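Local structure of putative metal-dependent isothiocyanate hydrolase SaxA (Pectobacterium carotovorum, 6BRM) at residues B[228-232]-B[233-237]; B[242-245]-B[246-250]; B[50-54]-B[55-59]. The protein binds a pair of zinc ions and probably hydrolyses isothiocyanates, as a metal-dependent enzyme of the metallo-beta-lactamase superfamily. All coordinates share one frame; numbering follows the deposited sequence.

Contact 1 of 3, residues B[228-232]-B[233-237]; sequences CLLTR and AELRE
E234 carries its CG opposite the backbone N (chi1 -162°) and runs on extended from there, which sends its chain back past the start of the helix to meet L230 at about a right angle. The methyl CD2 of L230 is the contact point: it lies 3.7 Å from OE1 of E234. The same methyl reaches CB of L235 at 3.9 Å, so one branch of L230 touches two successive helical residues, the base of one side chain and the carboxylate of the other. L230 and L235 are both buried. Beneath these side chains the backbone has already entered the helix. L235 N donates to T231 O at 3.1 Å. One residue on, R236 N bonds R232 O at 3.2 Å, with an N-H...O angle of 166°. This pair of i to i+4 bonds identifies the first turn of helix 232-241. T231 sits at the N-cap position without a side-chain capping bond, although the amide of R232 is taken by OE2 of E223. The long side chain of R232, bent at chi2 and chi3, leads away from the turn to a salt bridge between NH1 and OD1 of D253. E234 is tied from its other oxygen, OE2, to NZ of K202. The turn stands near the metal site, the side chains of R232 and the zinc ligand H221 being about 8 Å apart. In chemical terms, the polar ends of R232 and E234 each have a salt-bridge partner outside the turn, while L230 and L235 meet through carbon, and the E223 carboxylate probably interacts favourably with the positive end of the helix dipole.

Contact 2 of 3, residues B[242-245]-B[246-250]; sequences HGIE and DKILI
The turn linking helix 232-241 to the edge strand 248-249 is built on the carbonyl of I244. Its oxygen accepts two amides: K247 N at 2.9 Å, closing a type I beta turn over E245 and D246, and I248 N at 3.2 Å. The donors approach differently, K247 N from 49° above the carbonyl plane and I248 N close to the line of the C=O bond, so they do not compete for the same position. The side chains of I244 and I248 close the same span. In I244, CG1 stands between N and the carbonyl carbon (chi1 66°), and CD1 then lies 3.6 Å from CG1 of I248, with CD1 of I248 at a similar distance. At the crest, E245 OE2 and D246 OD1 come to 4.1 Å with the carboxylate planes 22° apart; this proximity of like charges may raise the affinity of one of them for a proton. K247 leads away from the turn and gives NZ to P213 O. Behind the turn, I244 rests on L209 of helix 203-211, and I248 touches T205 of helix 203-211, S239 of helix 232-241 and I217 of strand 216-220, while backbone bonds from K247 and L249 attach the strand to parallel strand 216-220.

Contact 3 of 3, residues B[50-54]-B[55-59]; sequences LPVPV and EDLLA
V54 O accepts the amide of L58 at 3.3 Å, with an N-H...O angle of 142°, an i to i+4 bond of a short, weakly bonded helix. A weak bond precedes it, D56 N to P53 O at 3.4 Å. The side chains add an apolar link across the same turn: a chi1 of -77° sets CG1 of V52 beside the backbone N and leaves CG2 between N and the carbonyl carbon; CG2 meets CD1 of L57 at 3.4 Å as the two chains slant across each other. That CD1 also lies 3.5 Å from P53 O, so L57 folds back over the incoming chain, and CD2 of L50 approaches CD2 of L57 more loosely, at 4.5 Å. The carboxylate of D56 lies beside the pyrrolidine ring, OD2 being 4.0 Å from CG of P53. E55, bent at chi2, turns its OE1 back to CG2 of V54 at 3.5 Å. The buried L57, together with L50 and V52, rests on I6 of strand 2-7, and L58 touches V81. P53 stands immediately before helix 54-58, which lies in the connection that leads from strand 18-22 to its parallel neighbour 62-64 in one sheet of the metallo-beta-lactamase fold.

In the fold
Following the chain from the N terminus, contact 3 comes first, closing the entry into helix 54-58 in the connection from strand 18-22 to strand 62-64 of the first seven-stranded sheet. Contact 1 follows much later, where the loop after strand 216-220 enters helix 232-241, and contact 2 closes the turn from that helix to strand 248-249. All three are in series; none nests in or crosses another. Contacts 1 and 2 touch directly: I250 packs its CD1 on R236 and L235 and its CG2 on R232, so the residue just after the strand packs on the first turn of the helix. Contact 3 stays apart, about 8 Å from contact 1 at the nearest atoms, yet D253 meets both P51 and R232.

Contact 1 of 3, residues B[228-232]-B[233-237]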
loop_
_atom_site.group_PDB
_atom_site.type_symbol
_atom_site.label_atom_id
_atom_site.label_comp_id
_atom_site.label_asym_id
_atom_site.label_seq_id
_atom_site.Cartn_x
_atom_site.Cartn_y
_atom_site.Cartn_z
ATOM N N CYS B 228 -17.179 7.864 14.702
ATOM C CA CYS B 228 -16.938 8.775 13.579
ATOM C C CYS B 228 -17.221 10.222 14.004
ATOM O O CYS B 228 -18.381 10.609 14.167
ATOM C CB CYS B 228 -17.814 8.385 12.380
ATOM S SG CYS B 228 -17.559 6.687 11.794
ATOM N N LEU B 229 -16.157 11.012 14.160
ATOM C CA LEU B 229 -16.234 12.359 14.751
ATOM C C LEU B 229 -16.559 13.512 13.786
ATOM O O LEU B 229 -16.718 14.650 14.235
ATOM C CB LEU B 229 -14.922 12.683 15.480
ATOM C CG LEU B 229 -14.493 11.719 16.589
ATOM C CD1 LEU B 229 -13.109 12.086 17.099
ATOM C CD2 LEU B 229 -15.500 11.708 17.731
ATOM N N LEU B 230 -16.656 13.232 12.486
ATOM C CA LEU B 230 -16.935 14.269 11.482
ATOM C C LEU B 230 -18.449 14.402 11.299
ATOM O O LEU B 230 -19.149 13.398 11.170
ATOM C CB LEU B 230 -16.262 13.916 10.146
ATOM C CG LEU B 230 -15.703 15.052 9.281
ATOM C CD1 LEU B 230 -15.188 14.493 7.960
ATOM C CD2 LEU B 230 -16.729 16.142 9.026
ATOM N N THR B 231 -18.941 15.639 11.287
ATOM C CA THR B 231 -20.365 15.941 11.116
ATOM C C THR B 231 -20.644 16.442 9.692
ATOM O O THR B 231 -19.811 17.129 9.103
ATOM C CB THR B 231 -20.811 17.017 12.136
ATOM O OG1 THR B 231 -20.235 16.731 13.418
ATOM C CG2 THR B 231 -22.329 17.061 12.285
ATOM N N ARG B 232 -21.810 16.075 9.151
ATOM C CA ARG B 232 -22.353 16.631 7.886
ATOM C C ARG B 232 -22.119 18.137 7.759
ATOM O O ARG B 232 -21.576 18.608 6.755
ATOM C CB ARG B 232 -23.872 16.365 7.772
ATOM C CG ARG B 232 -24.328 15.494 6.602
ATOM C CD ARG B 232 -23.952 14.021 6.727
ATOM N NE ARG B 232 -25.098 13.128 6.494
ATOM C CZ ARG B 232 -25.032 11.846 6.114
ATOM N NH1 ARG B 232 -26.160 11.156 5.943
ATOM N NH2 ARG B 232 -23.866 11.238 5.892
ATOM N N ALA B 233 -22.540 18.870 8.790
ATOM C CA ALA B 233 -22.428 20.331 8.842
ATOM C C ALA B 233 -20.986 20.841 8.793
ATOM O O ALA B 233 -20.722 21.870 8.173
ATOM C CB ALA B 233 -23.127 20.863 10.088
ATOM N N GLU B 234 -20.066 20.127 9.443
ATOM C CA GLU B 234 -18.648 20.502 9.447
ATOM C C GLU B 234 -18.001 20.350 8.066
ATOM O O GLU B 234 -17.220 21.210 7.658
ATOM C CB GLU B 234 -17.856 19.681 10.475
ATOM C CG GLU B 234 -16.505 20.300 10.834
ATOM C CD GLU B 234 -15.533 19.341 11.508
ATOM O OE1 GLU B 234 -15.953 18.266 11.989
ATOM O OE2 GLU B 234 -14.329 19.678 11.560
ATOM N N LEU B 235 -18.312 19.257 7.366
ATOM C CA LEU B 235 -17.744 18.990 6.036
ATOM C C LEU B 235 -18.254 19.969 4.977
ATOM O O LEU B 235 -17.496 20.369 4.091
ATOM C CB LEU B 235 -18.036 17.551 5.588
ATOM C CG LEU B 235 -17.355 17.070 4.297
ATOM C CD1 LEU B 235 -15.845 16.979 4.469
ATOM C CD2 LEU B 235 -17.923 15.731 3.854
ATOM N N ARG B 236 -19.536 20.329 5.059
ATOM C CA ARG B 236 -20.103 21.373 4.202
ATOM C C ARG B 236 -19.458 22.732 4.494
ATOM O O ARG B 236 -19.109 23.464 3.567
ATOM C CB ARG B 236 -21.622 21.453 4.373
ATOM C CG ARG B 236 -22.309 22.436 3.429
ATOM C CD ARG B 236 -23.628 21.882 2.910
ATOM N NE ARG B 236 -23.418 20.812 1.927
ATOM C CZ ARG B 236 -24.336 19.921 1.535
ATOM N NH1 ARG B 236 -25.578 19.926 2.029
ATOM N NH2 ARG B 236 -24.003 19.003 0.632
ATOM N N GLU B 237 -19.289 23.047 5.779
ATOM C CA GLU B 237 -18.583 24.265 6.216
ATOM C C GLU B 237 -17.121 24.295 5.734
ATOM O O GLU B 237 -16.600 25.357 5.388
ATOM C CB GLU B 237 -18.650 24.393 7.746
ATOM C CG GLU B 237 -18.122 25.704 8.321
ATOM C CD GLU B 237 -18.237 25.786 9.837
ATOM O OE1 GLU B 237 -17.693 26.749 10.419
ATOM O OE2 GLU B 237 -18.865 24.898 10.457
#

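Contact 2 of 3, residues B[242-245]-B[246-250]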
loop_
_atom_site.group_PDB
_atom_site.type_symbol
_atom_site.label_atom_id
_atom_site.label_comp_id
_atom_site.label_asym_id
_atom_site.label_seq_id
_atom_site.Cartn_x
_atom_site.Cartn_y
_atom_site.Cartn_z
ATOM N N HIS B 242 -13.023 26.299 1.184
ATOM C CA HIS B 242 -12.033 26.129 0.107
ATOM C C HIS B 242 -12.615 26.211 -1.317
ATOM O O HIS B 242 -11.938 25.855 -2.286
ATOM C CB HIS B 242 -11.280 24.809 0.307
ATOM C CG HIS B 242 -10.492 24.758 1.578
ATOM N ND1 HIS B 242 -11.068 24.494 2.801
ATOM C CD2 HIS B 242 -9.173 24.952 1.819
ATOM C CE1 HIS B 242 -10.138 24.522 3.739
ATOM N NE2 HIS B 242 -8.980 24.796 3.169
ATOM N N GLY B 243 -13.854 26.691 -1.448
ATOM C CA GLY B 243 -14.466 26.938 -2.754
ATOM C C GLY B 243 -14.809 25.694 -3.554
ATOM O O GLY B 243 -14.745 25.712 -4.785
ATOM N N ILE B 244 -15.186 24.622 -2.858
ATOM C CA ILE B 244 -15.510 23.337 -3.493
ATOM C C ILE B 244 -16.912 22.826 -3.136
ATOM O O ILE B 244 -17.229 21.669 -3.412
ATOM C CB ILE B 244 -14.442 22.263 -3.156
ATOM C CG1 ILE B 244 -14.440 21.912 -1.659
ATOM C CG2 ILE B 244 -13.061 22.746 -3.587
ATOM C CD1 ILE B 244 -13.454 20.827 -1.282
ATOM N N GLU B 245 -17.750 23.690 -2.559
ATOM C CA GLU B 245 -19.073 23.295 -2.040
ATOM C C GLU B 245 -19.943 22.473 -3.003
ATOM O O GLU B 245 -20.544 21.485 -2.588
ATOM C CB GLU B 245 -19.858 24.511 -1.495
ATOM C CG GLU B 245 -20.317 25.576 -2.500
ATOM C CD GLU B 245 -19.224 26.540 -2.946
ATOM O OE1 GLU B 245 -18.310 26.848 -2.147
ATOM O OE2 GLU B 245 -19.282 27.001 -4.108
ATOM N N ASP B 246 -19.978 22.864 -4.278
ATOM C CA ASP B 246 -20.817 22.183 -5.287
ATOM C C ASP B 246 -20.176 20.947 -5.946
ATOM O O ASP B 246 -20.823 20.276 -6.754
ATOM C CB ASP B 246 -21.329 23.175 -6.357
ATOM C CG ASP B 246 -20.211 23.841 -7.150
ATOM O OD1 ASP B 246 -19.053 23.867 -6.674
ATOM O OD2 ASP B 246 -20.502 24.359 -8.249
ATOM N N LYS B 247 -18.919 20.654 -5.602
ATOM C CA LYS B 247 -18.252 19.402 -5.997
ATOM C C LYS B 247 -18.226 18.331 -4.893
ATOM O O LYS B 247 -17.945 17.167 -5.185
ATOM C CB LYS B 247 -16.823 19.682 -6.478
ATOM C CG LYS B 247 -16.753 20.178 -7.910
ATOM C CD LYS B 247 -15.317 20.303 -8.395
ATOM C CE LYS B 247 -15.255 20.392 -9.913
ATOM N NZ LYS B 247 -15.556 19.091 -10.584
ATOM N N ILE B 248 -18.495 18.717 -3.642
ATOM C CA ILE B 248 -18.594 17.759 -2.532
ATOM C C ILE B 248 -20.069 17.436 -2.264
ATOM O O ILE B 248 -20.783 18.219 -1.632
ATOM C CB ILE B 248 -17.918 18.285 -1.234
ATOM C CG1 ILE B 248 -16.523 18.870 -1.519
ATOM C CG2 ILE B 248 -17.833 17.184 -0.182
ATOM C CD1 ILE B 248 -15.622 18.007 -2.374
ATOM N N LEU B 249 -20.515 16.285 -2.766
ATOM C CA LEU B 249 -21.855 15.769 -2.476
ATOM C C LEU B 249 -21.866 15.141 -1.081
ATOM O O LEU B 249 -21.018 14.303 -0.771
ATOM C CB LEU B 249 -22.297 14.738 -3.525
ATOM C CG LEU B 249 -23.008 15.247 -4.788
ATOM C CD1 LEU B 249 -24.448 15.634 -4.478
ATOM C CD2 LEU B 249 -22.265 16.409 -5.431
ATOM N N ILE B 250 -22.818 15.561 -0.247
ATOM C CA ILE B 250 -22.953 15.052 1.120
ATOM C C ILE B 250 -24.417 14.638 1.315
ATOM O O ILE B 250 -25.216 15.396 1.869
ATOM C CB ILE B 250 -22.520 16.093 2.187
ATOM C CG1 ILE B 250 -21.230 16.815 1.775
ATOM C CG2 ILE B 250 -22.308 15.403 3.528
ATOM C CD1 ILE B 250 -20.843 17.954 2.694
#

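Contact 3 of 3, residues B[50-54]-B[55-59]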
loop_
_atom_site.group_PDB
_atom_site.type_symbol
_atom_site.label_atom_id
_atom_site.label_comp_id
_atom_site.label_asym_id
_atom_site.label_seq_id
_atom_site.Cartn_x
_atom_site.Cartn_y
_atom_site.Cartn_z
ATOM N N LEU B 50 -32.734 2.995 9.802
ATOM C CA LEU B 50 -32.721 2.843 8.347
ATOM C C LEU B 50 -33.732 3.807 7.715
ATOM O O LEU B 50 -34.874 3.886 8.175
ATOM C CB LEU B 50 -33.074 1.410 7.941
ATOM C CG LEU B 50 -32.057 0.321 8.288
ATOM C CD1 LEU B 50 -32.707 -1.054 8.226
ATOM C CD2 LEU B 50 -30.852 0.389 7.361
ATOM N N PRO B 51 -33.329 4.524 6.647
ATOM C CA PRO B 51 -34.257 5.449 5.987
ATOM C C PRO B 51 -35.318 4.763 5.110
ATOM O O PRO B 51 -36.254 5.430 4.669
ATOM C CB PRO B 51 -33.326 6.311 5.131
ATOM C CG PRO B 51 -32.210 5.394 4.777
ATOM C CD PRO B 51 -32.034 4.458 5.941
ATOM N N VAL B 52 -35.154 3.462 4.852
ATOM C CA VAL B 52 -36.118 2.656 4.096
ATOM C C VAL B 52 -36.244 1.274 4.749
ATOM O O VAL B 52 -35.387 0.903 5.552
ATOM C CB VAL B 52 -35.686 2.499 2.615
ATOM C CG1 VAL B 52 -35.979 3.774 1.835
ATOM C CG2 VAL B 52 -34.213 2.119 2.501
ATOM N N PRO B 53 -37.311 0.511 4.416
ATOM C CA PRO B 53 -37.418 -0.860 4.942
ATOM C C PRO B 53 -36.371 -1.810 4.360
ATOM O O PRO B 53 -35.809 -1.538 3.297
ATOM C CB PRO B 53 -38.832 -1.293 4.529
ATOM C CG PRO B 53 -39.171 -0.429 3.368
ATOM C CD PRO B 53 -38.519 0.890 3.656
ATOM N N VAL B 54 -36.122 -2.912 5.064
ATOM C CA VAL B 54 -35.122 -3.908 4.637
ATOM C C VAL B 54 -35.472 -4.632 3.331
ATOM O O VAL B 54 -34.570 -5.057 2.609
ATOM C CB VAL B 54 -34.822 -4.964 5.731
ATOM C CG1 VAL B 54 -34.297 -4.292 6.995
ATOM C CG2 VAL B 54 -36.039 -5.843 6.026
ATOM N N GLU B 55 -36.768 -4.763 3.035
ATOM C CA GLU B 55 -37.238 -5.417 1.798
ATOM C C GLU B 55 -36.688 -4.746 0.535
ATOM O O GLU B 55 -36.297 -5.431 -0.413
ATOM C CB GLU B 55 -38.777 -5.448 1.726
ATOM C CG GLU B 55 -39.445 -6.550 2.546
ATOM C CD GLU B 55 -39.514 -6.272 4.039
ATOM O OE1 GLU B 55 -39.079 -5.185 4.492
ATOM O OE2 GLU B 55 -40.011 -7.157 4.768
ATOM N N ASP B 56 -36.664 -3.412 0.536
ATOM C CA ASP B 56 -36.126 -2.634 -0.587
ATOM C C ASP B 56 -34.622 -2.848 -0.777
ATOM O O ASP B 56 -34.140 -2.873 -1.912
ATOM C CB ASP B 56 -36.415 -1.134 -0.406
ATOM C CG ASP B 56 -37.902 -0.800 -0.471
ATOM O OD1 ASP B 56 -38.741 -1.722 -0.591
ATOM O OD2 ASP B 56 -38.232 0.402 -0.397
ATOM N N LEU B 57 -33.891 -2.998 0.330
ATOM C CA LEU B 57 -32.442 -3.255 0.283
ATOM C C LEU B 57 -32.080 -4.597 -0.360
ATOM O O LEU B 57 -31.069 -4.689 -1.058
ATOM C CB LEU B 57 -31.812 -3.175 1.680
ATOM C CG LEU B 57 -31.385 -1.782 2.145
ATOM C CD1 LEU B 57 -32.569 -0.836 2.241
ATOM C CD2 LEU B 57 -30.668 -1.888 3.483
ATOM N N LEU B 58 -32.899 -5.622 -0.121
ATOM C CA LEU B 58 -32.601 -6.986 -0.586
ATOM C C LEU B 58 -32.935 -7.267 -2.064
ATOM O O LEU B 58 -32.475 -8.277 -2.608
ATOM C CB LEU B 58 -33.287 -8.018 0.322
ATOM C CG LEU B 58 -32.883 -7.978 1.804
ATOM C CD1 LEU B 58 -33.691 -8.985 2.613
ATOM C CD2 LEU B 58 -31.389 -8.215 1.986
ATOM N N ALA B 59 -33.719 -6.395 -2.708
ATOM C CA ALA B 59 -34.004 -6.510 -4.151
ATOM C C ALA B 59 -32.738 -6.195 -4.956
ATOM O O ALA B 59 -32.594 -5.101 -5.516
ATOM C CB ALA B 59 -35.147 -5.583 -4.555
#